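Side-chain contacts in phenylacetaldehyde dehydrogenase (Burkholderia cenocepacia, PDB 4O5H), which probably oxidises phenylacetaldehyde to phenylacetate with NAD+ as electron acceptor, as befits a member of the aldehyde dehydrogenase family: residues 290-295 with 303-308; 332-337 with 400-405; 367-372 with 386-391; 409-414 with 421-426; 426-431 with 458-463. All coordinates share one frame; numbering follows the deposited sequence.

Interaction 1 (290-295 with 303-308); sequences VIVLPD and QGVANA
V290 and V292, two residues apart on strand 288-292, pack onto V305 and A308 of helix 298-310. These are the first two elements of a beta-alpha-beta unit that is completed by strand 320-326, next to strand 288-292 in a seven-stranded sheet. The strand and helix segments run almost exactly antiparallel, at 174°, with axes 10.0 Å apart. V290 spreads its two methyls over two helix residues one turn apart: CG1 meets V305 CG2 at 4.0 Å, and CG2, anti to the carbonyl carbon, comes within 4.2 Å of A308 CB. I291 turns to the other face of the sheet, where it packs on F425 and I461. V292 points back toward the helix and offers a single methyl, its side chain standing at about a right angle to that of V305. Beyond it the chain leaves the strand, and D295 is bonded through its carboxylate to S448 OG and N449 N. The contact is buried and wholly apolar, with V305 also touching V337 of helix 330-343 and L420 of strand 419-425. One methyl, V305 CG2, rests over both V290 CG1 and V292 CG2, 3.9 Å from the latter.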
# COMPACT_ATOMS: atom_id res chain seq x y z
N VAL A 290 -8.83 -25.60 2.29
CA VAL A 290 -7.99 -26.63 2.83
C VAL A 290 -8.04 -27.77 1.82
O VAL A 290 -9.11 -28.36 1.59
CB VAL A 290 -8.58 -27.11 4.16
CG1 VAL A 290 -7.82 -28.31 4.70
CG2 VAL A 290 -8.60 -25.97 5.17
N ILE A 291 -6.91 -28.08 1.22
CA ILE A 291 -6.85 -29.10 0.16
C ILE A 291 -6.17 -30.34 0.68
O ILE A 291 -5.01 -30.30 1.05
CB ILE A 291 -6.07 -28.56 -1.03
CG1 ILE A 291 -6.73 -27.31 -1.58
CG2 ILE A 291 -5.93 -29.62 -2.13
CD1 ILE A 291 -5.88 -26.61 -2.63
N VAL A 292 -6.90 -31.44 0.69
CA VAL A 292 -6.36 -32.71 1.17
C VAL A 292 -6.10 -33.67 0.03
O VAL A 292 -7.02 -34.12 -0.67
CB VAL A 292 -7.34 -33.34 2.18
CG1 VAL A 292 -6.76 -34.65 2.76
CG2 VAL A 292 -7.63 -32.32 3.30
N LEU A 293 -4.82 -34.01 -0.15
CA LEU A 293 -4.41 -34.94 -1.21
C LEU A 293 -4.56 -36.40 -0.76
O LEU A 293 -4.63 -36.67 0.43
CB LEU A 293 -2.99 -34.62 -1.68
CG LEU A 293 -2.77 -33.20 -2.20
CD1 LEU A 293 -1.39 -33.04 -2.82
CD2 LEU A 293 -3.85 -32.79 -3.19
N PRO A 294 -4.64 -37.34 -1.73
CA PRO A 294 -5.04 -38.70 -1.38
C PRO A 294 -3.96 -39.51 -0.68
O PRO A 294 -4.26 -40.59 -0.22
CB PRO A 294 -5.39 -39.34 -2.73
CG PRO A 294 -4.67 -38.54 -3.74
CD PRO A 294 -4.59 -37.15 -3.19
N ASP A 295 -2.74 -38.99 -0.57
CA ASP A 295 -1.68 -39.74 0.11
C ASP A 295 -1.65 -39.57 1.63
O ASP A 295 -0.78 -40.15 2.27
CB ASP A 295 -0.31 -39.37 -0.46
CG ASP A 295 0.10 -37.88 -0.17
OD1 ASP A 295 -0.55 -36.96 -0.71
OD2 ASP A 295 1.10 -37.68 0.54
N GLN A 303 -7.92 -34.52 11.72
CA GLN A 303 -7.63 -33.66 12.86
C GLN A 303 -7.21 -32.28 12.34
O GLN A 303 -7.58 -31.28 12.91
CB GLN A 303 -6.55 -34.29 13.74
CG GLN A 303 -6.36 -33.61 15.07
CD GLN A 303 -7.57 -33.78 15.97
OE1 GLN A 303 -7.99 -34.90 16.25
NE2 GLN A 303 -8.18 -32.68 16.35
N GLY A 304 -6.45 -32.25 11.26
CA GLY A 304 -6.02 -31.02 10.62
C GLY A 304 -7.14 -30.18 10.05
O GLY A 304 -7.19 -28.97 10.29
N VAL A 305 -8.08 -30.82 9.39
CA VAL A 305 -9.27 -30.16 8.85
C VAL A 305 -10.14 -29.62 9.98
O VAL A 305 -10.55 -28.46 9.95
CB VAL A 305 -10.10 -31.14 7.98
CG1 VAL A 305 -11.49 -30.59 7.66
CG2 VAL A 305 -9.36 -31.48 6.69
N ALA A 306 -10.39 -30.44 11.01
CA ALA A 306 -11.18 -29.98 12.16
C ALA A 306 -10.53 -28.76 12.87
O ALA A 306 -11.20 -27.77 13.16
CB ALA A 306 -11.39 -31.13 13.15
N ASN A 307 -9.23 -28.85 13.13
CA ASN A 307 -8.54 -27.75 13.77
C ASN A 307 -8.54 -26.47 12.93
O ASN A 307 -8.70 -25.35 13.48
CB ASN A 307 -7.09 -28.14 14.11
CG ASN A 307 -7.02 -29.23 15.19
OD1 ASN A 307 -8.05 -29.61 15.82
ND2 ASN A 307 -5.80 -29.74 15.43
N ALA A 308 -8.38 -26.63 11.63
CA ALA A 308 -8.32 -25.51 10.72
C ALA A 308 -9.59 -24.64 10.75
O ALA A 308 -9.52 -23.41 10.59
CB ALA A 308 -8.05 -25.97 9.31

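Interaction 2 (332-337 with 400-405); sequences GVIERV and VLVDTT
I334 and V402 lie alongside each other and point in opposite directions, so that they meet along their flanks, with I334 CG1 4.0 Å from V402 CG1. The isoleucine reaches this place with a chi1 of -143°, away from a staggered value. Its chain then bends at chi2 and carries CD1 onward to V400 CG1, at 4.3 Å. One helical turn on, V337 and V400 are set differently: their side chains cross at about a right angle, and V337 CG1 touches V400 CG2 at 4.1 Å. V400 thus divides its methyls between two helix residues, CG1 going to I334 and CG2 to V337. The helix belongs to the layer that covers one face of the seven-stranded alpha/beta sheet, and its segment runs at 148° to strand 400-402. I334 also rests on A422 and I325 of other strands in that sheet, while V337 packs on A302 of helix 298-310. Elsewhere on the helix, R336 folds back along its own turn, and NH1 donates to G332 O at 3.0 Å. That oxygen also accepts R336 N, from the opposite face of its carbonyl plane. R336 NE forms a salt bridge with D299.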
# COMPACT_ATOMS: atom_id res chain seq x y z
N GLY A 332 -13.88 -41.14 4.32
CA GLY A 332 -13.15 -41.42 5.55
C GLY A 332 -12.72 -40.16 6.31
O GLY A 332 -12.81 -40.10 7.54
N VAL A 333 -12.25 -39.16 5.59
CA VAL A 333 -11.85 -37.92 6.26
C VAL A 333 -13.07 -37.21 6.90
O VAL A 333 -13.06 -36.87 8.08
CB VAL A 333 -11.10 -36.99 5.32
CG1 VAL A 333 -10.82 -35.65 5.99
CG2 VAL A 333 -9.77 -37.62 4.91
N ILE A 334 -14.14 -37.05 6.14
CA ILE A 334 -15.30 -36.34 6.63
C ILE A 334 -16.00 -37.07 7.79
O ILE A 334 -16.46 -36.44 8.77
CB ILE A 334 -16.26 -35.99 5.46
CG1 ILE A 334 -16.90 -34.65 5.68
CG2 ILE A 334 -17.37 -37.02 5.33
CD1 ILE A 334 -15.89 -33.52 5.61
N GLU A 335 -16.07 -38.39 7.70
CA GLU A 335 -16.63 -39.17 8.79
C GLU A 335 -15.85 -38.86 10.07
O GLU A 335 -16.44 -38.56 11.10
CB GLU A 335 -16.56 -40.62 8.42
CG GLU A 335 -16.98 -41.63 9.48
CD GLU A 335 -16.29 -42.99 9.29
OE1 GLU A 335 -15.09 -43.19 9.64
OE2 GLU A 335 -16.97 -43.88 8.78
N ARG A 336 -14.53 -38.86 9.96
CA ARG A 336 -13.68 -38.56 11.11
C ARG A 336 -13.84 -37.11 11.60
O ARG A 336 -13.87 -36.88 12.81
CB ARG A 336 -12.22 -38.83 10.80
CG ARG A 336 -11.88 -40.31 10.69
CD ARG A 336 -10.52 -40.46 10.02
NE ARG A 336 -10.02 -41.82 10.08
CZ ARG A 336 -10.43 -42.80 9.28
NH1 ARG A 336 -11.37 -42.59 8.35
NH2 ARG A 336 -9.91 -44.01 9.42
N VAL A 337 -13.92 -36.16 10.68
CA VAL A 337 -14.10 -34.73 11.06
C VAL A 337 -15.42 -34.49 11.80
O VAL A 337 -15.47 -33.80 12.80
CB VAL A 337 -14.03 -33.83 9.81
CG1 VAL A 337 -14.49 -32.43 10.12
CG2 VAL A 337 -12.62 -33.84 9.21
N VAL A 400 -20.58 -29.03 10.50
CA VAL A 400 -19.98 -29.48 9.25
C VAL A 400 -21.08 -29.72 8.23
O VAL A 400 -21.99 -30.52 8.47
CB VAL A 400 -19.21 -30.79 9.43
CG1 VAL A 400 -18.60 -31.27 8.11
CG2 VAL A 400 -18.10 -30.58 10.46
N LEU A 401 -21.01 -28.99 7.12
CA LEU A 401 -21.98 -29.08 6.05
C LEU A 401 -21.39 -29.80 4.86
O LEU A 401 -20.28 -29.49 4.42
CB LEU A 401 -22.44 -27.69 5.64
CG LEU A 401 -23.11 -26.82 6.72
CD1 LEU A 401 -23.47 -25.45 6.19
CD2 LEU A 401 -24.34 -27.53 7.24
N VAL A 402 -22.17 -30.75 4.33
CA VAL A 402 -21.83 -31.47 3.10
C VAL A 402 -22.96 -31.34 2.09
O VAL A 402 -24.00 -30.76 2.37
CB VAL A 402 -21.54 -32.96 3.37
CG1 VAL A 402 -20.36 -33.09 4.32
CG2 VAL A 402 -22.75 -33.69 3.91
N ASP A 403 -22.73 -31.85 0.89
CA ASP A 403 -23.66 -31.71 -0.24
C ASP A 403 -23.78 -30.26 -0.61
O ASP A 403 -24.83 -29.80 -1.07
CB ASP A 403 -25.05 -32.29 0.05
CG ASP A 403 -25.04 -33.79 0.35
OD1 ASP A 403 -24.12 -34.49 -0.06
OD2 ASP A 403 -26.00 -34.24 0.99
N THR A 404 -22.70 -29.53 -0.40
CA THR A 404 -22.67 -28.12 -0.79
C THR A 404 -22.16 -27.96 -2.20
O THR A 404 -21.55 -28.87 -2.74
CB THR A 404 -21.76 -27.32 0.13
OG1 THR A 404 -20.47 -27.96 0.18
CG2 THR A 404 -22.34 -27.23 1.53
N THR A 405 -22.43 -26.82 -2.82
CA THR A 405 -21.89 -26.50 -4.15
C THR A 405 -21.29 -25.08 -4.13
O THR A 405 -21.61 -24.28 -3.24
CB THR A 405 -23.00 -26.48 -5.22
OG1 THR A 405 -23.90 -25.42 -4.91
CG2 THR A 405 -23.75 -27.80 -5.27

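Interaction 3 (367-372 with 386-391); sequences RVCGYI and GRAIDG
C369 SG and A388 CB touch at 4.0 Å, and one turn further along the same helix I372 CG2 lies 3.6 Å from G386 O. The loop therefore presents a methyl to the sulfur and a backbone carbonyl to the isoleucine. C369 SG is also 4.1 Å from A388 N, a van der Waals approach to the loop backbone. With CG1 of I372 turned beside the backbone N, its branch methyl CG2 lies anti to that N (CG1 at chi1 -66°) and is the atom that reaches the carbonyl. Neither contact is a polar bond; further out, polar bonds tie the loop to strand 399-402 and the residues before it. G386 N donates to T399 OG1, and R387 is tied to E397 twice, by backbone bonding and by a salt bridge from NE. G386 has a phi of 115°, a backbone shape at which a side chain would run into the preceding carbonyl oxygen. On the inner side of the helix, V368 and I372 pack on V419 of the sheet. Y371, which touches I415, bonds through OH to E413 OE1. Segment 386-391 thus belongs to the long connection between strands 381-384 and 399-402, an antiparallel beta-hairpin at the edge of the sheet, which is laid here against helix 362-378.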
# COMPACT_ATOMS: atom_id res chain seq x y z
N ARG A 367 -25.86 -13.85 12.94
CA ARG A 367 -25.23 -13.99 11.62
C ARG A 367 -24.84 -15.42 11.27
O ARG A 367 -25.14 -15.92 10.18
CB ARG A 367 -23.98 -13.14 11.54
CG ARG A 367 -24.25 -11.66 11.37
CD ARG A 367 -22.96 -10.86 11.29
NE ARG A 367 -22.16 -11.30 10.15
CZ ARG A 367 -22.37 -10.92 8.90
NH1 ARG A 367 -23.38 -10.10 8.59
NH2 ARG A 367 -21.58 -11.36 7.93
N VAL A 368 -24.17 -16.08 12.20
CA VAL A 368 -23.68 -17.42 11.94
C VAL A 368 -24.83 -18.39 11.74
O VAL A 368 -24.81 -19.19 10.81
CB VAL A 368 -22.71 -17.88 13.06
CG1 VAL A 368 -22.38 -19.34 12.93
CG2 VAL A 368 -21.44 -17.05 13.02
N CYS A 369 -25.83 -18.35 12.63
CA CYS A 369 -27.00 -19.23 12.48
C CYS A 369 -27.78 -18.92 11.21
O CYS A 369 -28.31 -19.81 10.59
CB CYS A 369 -27.91 -19.14 13.70
SG CYS A 369 -27.09 -19.88 15.14
N GLY A 370 -27.81 -17.65 10.81
CA GLY A 370 -28.45 -17.23 9.56
C GLY A 370 -27.76 -17.85 8.35
O GLY A 370 -28.42 -18.29 7.41
N TYR A 371 -26.43 -17.93 8.40
CA TYR A 371 -25.69 -18.61 7.34
C TYR A 371 -25.98 -20.11 7.30
O TYR A 371 -26.22 -20.68 6.25
CB TYR A 371 -24.19 -18.38 7.47
CG TYR A 371 -23.74 -17.15 6.76
CD1 TYR A 371 -23.84 -17.05 5.38
CD2 TYR A 371 -23.22 -16.07 7.46
CE1 TYR A 371 -23.43 -15.92 4.73
CE2 TYR A 371 -22.83 -14.92 6.83
CZ TYR A 371 -22.93 -14.86 5.46
OH TYR A 371 -22.53 -13.74 4.82
N ILE A 372 -25.96 -20.75 8.45
CA ILE A 372 -26.28 -22.19 8.52
C ILE A 372 -27.68 -22.47 7.96
O ILE A 372 -27.85 -23.37 7.14
CB ILE A 372 -26.19 -22.72 9.97
CG1 ILE A 372 -24.75 -22.66 10.47
CG2 ILE A 372 -26.72 -24.17 10.01
CD1 ILE A 372 -24.60 -22.90 11.97
N GLY A 386 -25.23 -27.85 13.60
CA GLY A 386 -26.36 -27.17 12.98
C GLY A 386 -27.22 -26.18 13.80
O GLY A 386 -27.86 -25.24 13.23
N ARG A 387 -27.28 -26.29 15.12
CA ARG A 387 -27.96 -25.21 15.84
C ARG A 387 -27.24 -24.30 16.86
O ARG A 387 -26.03 -24.45 17.26
CB ARG A 387 -29.20 -25.76 16.54
CG ARG A 387 -28.89 -26.97 17.36
CD ARG A 387 -29.46 -28.18 16.64
NE ARG A 387 -28.47 -29.23 16.52
CZ ARG A 387 -28.76 -30.52 16.37
NH1 ARG A 387 -27.75 -31.38 16.26
NH2 ARG A 387 -30.02 -30.95 16.35
N ALA A 388 -28.03 -23.27 17.17
CA ALA A 388 -27.94 -22.55 18.43
C ALA A 388 -28.32 -23.52 19.60
O ALA A 388 -29.16 -24.41 19.49
CB ALA A 388 -28.90 -21.33 18.42
N ILE A 389 -27.70 -23.25 20.72
CA ILE A 389 -27.84 -23.94 21.98
C ILE A 389 -28.58 -22.96 22.87
O ILE A 389 -28.23 -21.78 22.90
CB ILE A 389 -26.37 -24.13 22.35
CG1 ILE A 389 -25.74 -25.26 21.50
CG2 ILE A 389 -26.21 -24.40 23.80
CD1 ILE A 389 -24.23 -25.25 21.57
N ASP A 390 -29.54 -23.43 23.64
CA ASP A 390 -30.25 -22.60 24.61
C ASP A 390 -29.37 -22.06 25.72
O ASP A 390 -28.29 -22.59 26.00
CB ASP A 390 -31.42 -23.38 25.25
CG ASP A 390 -32.53 -23.67 24.27
OD1 ASP A 390 -32.46 -23.17 23.13
OD2 ASP A 390 -33.45 -24.40 24.62
N GLY A 391 -29.82 -20.98 26.32
CA GLY A 391 -29.17 -20.36 27.46
C GLY A 391 -28.72 -18.96 27.09
O GLY A 391 -28.89 -18.55 25.93

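Interaction 4 (409-414 with 421-426); sequences RVVREE and VAMPFD
V421 packs against V410 and V411, the neighbouring valines of the short helix 409-412, and its side chain can be followed outward atom by atom. CB lies 4.2 Å from V411 CG2. From there CG1, beside the backbone N, reaches V410, coming to 4.0 Å from V410 CG2 and 3.9 Å from V410 O. CG2, held in the crowded position between N and carbonyl carbon (CG1 at chi1 -61°), meets V411 CG2 at 4.0 Å. V411 CG2 in turn receives the methyl of M423, whose chain bends at chi3 and brings CE to 4.2 Å. The helix is the crossover between the parallel neighbouring strands 399-402 and 419-425, so this contact packs the helix of a beta-alpha-beta unit onto the unit's second strand. T404 and Q406 border the same patch, touching both V411 and M423. The helix closes with E413 N bonded to R409 O. Over that turn R409 forms a bidentate salt bridge with E413, NE giving to OE2 at 3.0 Å and NH2 to OE1 at 2.9 Å. K287 NZ donates to both V410 O and E413 O. The side chains of the contact thus meet by apolar packing alone, while V410 O, which V421 CG1 touches, has its polar need met by the lysine.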
# COMPACT_ATOMS: atom_id res chain seq x y z
N ARG A 409 -24.48 -19.74 -0.77
CA ARG A 409 -23.98 -18.62 0.08
C ARG A 409 -22.96 -19.06 1.13
O ARG A 409 -21.96 -18.39 1.32
CB ARG A 409 -25.11 -17.93 0.80
CG ARG A 409 -26.12 -17.31 -0.14
CD ARG A 409 -27.10 -16.43 0.62
NE ARG A 409 -26.35 -15.39 1.30
CZ ARG A 409 -26.79 -14.72 2.36
NH1 ARG A 409 -27.99 -14.95 2.85
NH2 ARG A 409 -26.01 -13.80 2.92
N VAL A 410 -23.21 -20.22 1.76
CA VAL A 410 -22.26 -20.75 2.75
C VAL A 410 -20.89 -21.07 2.20
O VAL A 410 -19.92 -21.06 2.93
CB VAL A 410 -22.76 -22.02 3.49
CG1 VAL A 410 -23.84 -21.64 4.49
CG2 VAL A 410 -23.24 -23.10 2.53
N VAL A 411 -20.82 -21.38 0.91
CA VAL A 411 -19.52 -21.59 0.28
C VAL A 411 -18.89 -20.27 -0.17
O VAL A 411 -17.66 -20.14 -0.10
CB VAL A 411 -19.61 -22.58 -0.89
CG1 VAL A 411 -18.25 -22.83 -1.53
CG2 VAL A 411 -20.20 -23.93 -0.44
N ARG A 412 -19.69 -19.34 -0.68
CA ARG A 412 -19.15 -18.11 -1.25
C ARG A 412 -18.78 -17.06 -0.22
O ARG A 412 -17.81 -16.32 -0.39
CB ARG A 412 -20.14 -17.51 -2.21
CG ARG A 412 -20.35 -18.52 -3.32
CD ARG A 412 -20.34 -17.95 -4.73
NE ARG A 412 -19.06 -17.29 -5.02
CZ ARG A 412 -18.05 -17.83 -5.71
NH1 ARG A 412 -18.14 -19.05 -6.22
NH2 ARG A 412 -16.95 -17.12 -5.89
N GLU A 413 -19.55 -16.98 0.86
CA GLU A 413 -19.43 -15.88 1.81
C GLU A 413 -18.75 -16.28 3.12
O GLU A 413 -18.93 -17.41 3.60
CB GLU A 413 -20.83 -15.34 2.11
CG GLU A 413 -21.50 -14.72 0.89
CD GLU A 413 -22.90 -14.23 1.18
OE1 GLU A 413 -23.21 -13.76 2.30
OE2 GLU A 413 -23.71 -14.30 0.26
N GLU A 414 -18.00 -15.36 3.69
CA GLU A 414 -17.35 -15.54 5.00
C GLU A 414 -18.40 -15.58 6.10
O GLU A 414 -19.18 -14.64 6.26
CB GLU A 414 -16.35 -14.39 5.29
CG GLU A 414 -15.62 -14.54 6.65
CD GLU A 414 -14.35 -13.67 6.80
OE1 GLU A 414 -14.36 -12.59 6.26
OE2 GLU A 414 -13.32 -14.11 7.43
N VAL A 421 -17.66 -26.11 5.24
CA VAL A 421 -18.28 -26.73 4.08
C VAL A 421 -17.22 -27.67 3.49
O VAL A 421 -16.05 -27.30 3.43
CB VAL A 421 -18.80 -25.71 3.05
CG1 VAL A 421 -19.87 -24.84 3.67
CG2 VAL A 421 -17.67 -24.84 2.47
N ALA A 422 -17.63 -28.88 3.11
CA ALA A 422 -16.67 -29.86 2.64
C ALA A 422 -17.15 -30.56 1.38
O ALA A 422 -18.28 -31.08 1.35
CB ALA A 422 -16.42 -30.89 3.72
N MET A 423 -16.28 -30.63 0.38
CA MET A 423 -16.59 -31.19 -0.95
C MET A 423 -15.44 -32.01 -1.51
O MET A 423 -14.28 -31.75 -1.19
CB MET A 423 -16.89 -30.04 -1.93
CG MET A 423 -18.22 -29.31 -1.64
SD MET A 423 -18.20 -27.56 -2.14
CE MET A 423 -17.26 -26.87 -0.80
N PRO A 424 -15.75 -32.98 -2.38
CA PRO A 424 -14.75 -33.80 -3.02
C PRO A 424 -14.17 -33.18 -4.28
O PRO A 424 -14.75 -32.29 -4.86
CB PRO A 424 -15.53 -35.07 -3.37
CG PRO A 424 -16.92 -34.57 -3.67
CD PRO A 424 -17.12 -33.43 -2.70
N PHE A 425 -13.00 -33.67 -4.70
CA PHE A 425 -12.46 -33.40 -6.01
C PHE A 425 -11.75 -34.62 -6.53
O PHE A 425 -11.25 -35.42 -5.75
CB PHE A 425 -11.50 -32.21 -6.01
CG PHE A 425 -10.20 -32.48 -5.31
CD1 PHE A 425 -9.11 -32.97 -6.01
CD2 PHE A 425 -10.03 -32.15 -3.95
CE1 PHE A 425 -7.91 -33.21 -5.37
CE2 PHE A 425 -8.81 -32.36 -3.31
CZ PHE A 425 -7.76 -32.92 -4.01
N ASP A 426 -11.69 -34.74 -7.86
CA ASP A 426 -11.06 -35.91 -8.51
C ASP A 426 -9.66 -35.68 -8.97
O ASP A 426 -8.93 -36.62 -9.08
CB ASP A 426 -11.90 -36.36 -9.70
CG ASP A 426 -13.22 -36.95 -9.28
OD1 ASP A 426 -13.31 -37.49 -8.15
OD2 ASP A 426 -14.18 -36.82 -10.05

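Interaction 5 (426-431 with 458-463); sequences DDVDTA and VPRIAA
D429 and R460 form a surface salt bridge between the first turn of helix 428-436 and the loop that leads into strand 465-468. Charge comes first. The guanidinium meets the carboxylate end-on, with NH1 and NH2 both directed at one oxygen, D429 OD1, at 2.9 and 3.0 Å. Sharing one acceptor bends both bonds, to 144° for NH1 and 138° for NH2. The oxygen lies near the guanidinium plane, at its edge, but the carboxylate itself is turned 80° away, so NH1 arrives nearly along the C-O bond and NH2 from above the carboxylate plane. R460 gets there by a bend at chi3. The CB of D429 points away from the loop, and the carboxylate comes back toward it. A negative group in the first turn would also suit the positive end of the helix dipole.

Further hydrogen bonds hold the helix start and the loop separately. D427 is the N-cap, its OD1 accepting T430 N at 3.0 Å. On the loop side, N436 at the far end of the same helix bonds R460 O and A462 N, and K504 of the second subunit donates to V458 O and I461 O, which places this loop at the dimer interface. Van der Waals contact is slight: V428 CG1 lies 4.3 Å from R460 NH1, doubtful because V428 has two conformers, and outside the segments R460 lies on V432 and I461 on A435. Back at the N-cap, T430 OG1 donates to the same D427 OD1 at 2.9 Å, from the same face of the carboxylate as the backbone N-H.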
# COMPACT_ATOMS: atom_id res chain seq x y z
N ASP A 426 -11.69 -34.74 -7.86
CA ASP A 426 -11.06 -35.91 -8.51
C ASP A 426 -9.66 -35.68 -8.97
O ASP A 426 -8.93 -36.62 -9.08
CB ASP A 426 -11.90 -36.36 -9.70
CG ASP A 426 -13.22 -36.95 -9.28
OD1 ASP A 426 -13.31 -37.49 -8.15
OD2 ASP A 426 -14.18 -36.82 -10.05
N ASP A 427 -9.28 -34.43 -9.22
CA ASP A 427 -7.89 -34.18 -9.59
C ASP A 427 -7.42 -32.80 -9.16
O ASP A 427 -8.23 -31.89 -8.94
CB ASP A 427 -7.71 -34.37 -11.09
CG ASP A 427 -8.67 -33.55 -11.89
OD1 ASP A 427 -8.58 -32.31 -11.87
OD2 ASP A 427 -9.53 -34.16 -12.56
N VAL A 428 -6.10 -32.63 -9.15
CA VAL A 428 -5.52 -31.44 -8.62
C VAL A 428 -5.88 -30.18 -9.42
O VAL A 428 -6.05 -29.12 -8.82
CB VAL A 428 -4.00 -31.55 -8.49
CG1 VAL A 428 -3.43 -30.27 -7.88
CG2 VAL A 428 -3.67 -32.73 -7.58
N ASP A 429 -5.99 -30.28 -10.74
CA ASP A 429 -6.42 -29.09 -11.49
C ASP A 429 -7.77 -28.58 -10.99
O ASP A 429 -7.99 -27.37 -10.88
CB ASP A 429 -6.49 -29.34 -12.98
CG ASP A 429 -5.13 -29.46 -13.61
OD1 ASP A 429 -4.14 -28.93 -13.10
OD2 ASP A 429 -5.02 -30.11 -14.65
N THR A 430 -8.67 -29.50 -10.71
CA THR A 430 -9.98 -29.13 -10.22
C THR A 430 -9.91 -28.53 -8.83
O THR A 430 -10.60 -27.58 -8.53
CB THR A 430 -10.92 -30.33 -10.24
OG1 THR A 430 -11.06 -30.75 -11.59
CG2 THR A 430 -12.30 -29.96 -9.74
N ALA A 431 -9.05 -29.10 -7.98
CA ALA A 431 -8.87 -28.59 -6.63
C ALA A 431 -8.37 -27.14 -6.68
O ALA A 431 -8.85 -26.30 -5.93
CB ALA A 431 -7.87 -29.44 -5.85
N VAL A 458 1.72 -25.18 -4.60
CA VAL A 458 1.94 -23.96 -3.85
C VAL A 458 1.88 -22.71 -4.75
O VAL A 458 1.21 -21.77 -4.42
CB VAL A 458 3.26 -24.00 -3.04
CG1 VAL A 458 3.65 -22.60 -2.56
CG2 VAL A 458 3.08 -24.91 -1.83
N PRO A 459 2.54 -22.75 -5.91
CA PRO A 459 2.51 -21.53 -6.78
C PRO A 459 1.15 -21.23 -7.38
O PRO A 459 0.92 -20.10 -7.76
CB PRO A 459 3.45 -21.88 -7.93
CG PRO A 459 4.37 -22.88 -7.34
CD PRO A 459 3.51 -23.72 -6.42
N ARG A 460 0.28 -22.21 -7.44
CA ARG A 460 -1.02 -22.07 -8.13
C ARG A 460 -2.15 -21.54 -7.27
O ARG A 460 -3.20 -21.14 -7.80
CB ARG A 460 -1.43 -23.43 -8.70
CG ARG A 460 -0.44 -24.01 -9.67
CD ARG A 460 -0.89 -25.41 -10.17
NE ARG A 460 -2.00 -25.30 -11.11
CZ ARG A 460 -2.74 -26.29 -11.55
NH1 ARG A 460 -2.55 -27.54 -11.14
NH2 ARG A 460 -3.71 -26.03 -12.40
N ILE A 461 -1.97 -21.57 -5.95
CA ILE A 461 -3.01 -21.12 -5.04
C ILE A 461 -2.81 -19.64 -4.76
O ILE A 461 -1.75 -19.24 -4.26
CB ILE A 461 -2.96 -21.91 -3.72
CG1 ILE A 461 -3.18 -23.40 -4.00
CG2 ILE A 461 -4.02 -21.40 -2.77
CD1 ILE A 461 -4.43 -23.66 -4.81
N ALA A 462 -3.83 -18.83 -5.06
CA ALA A 462 -3.69 -17.34 -4.87
C ALA A 462 -4.08 -16.97 -3.48
O ALA A 462 -5.20 -16.51 -3.23
CB ALA A 462 -4.54 -16.59 -5.89
N ALA A 463 -3.15 -17.16 -2.54
CA ALA A 463 -3.35 -16.78 -1.16
C ALA A 463 -2.07 -16.18 -0.59
O ALA A 463 -0.95 -16.56 -0.97
CB ALA A 463 -3.78 -17.94 -0.32

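How the interactions relate
Along the chain come interaction 1, interaction 2 with interaction 3 nested in its loop, interaction 4, then interaction 5, which shares D426 with interaction 4. Interactions 1, 2 and 4 use strands of one seven-stranded sheet, with centres 10 to 14 Å apart. Interactions 1 and 2 lie on one face, joined where V305 meets V337. Interactions 4 and 5 lie on the other, joined by F425 on A431. L401 O to A422 N probably bonds interactions 2 and 4 across neighbouring strands. Interaction 3, at the sheet edge, reaches interaction 4 through Y371 and E413. Its centre lies about 32 Å from that of interaction 5. They flank both sheet faces, from edge to dimer interface.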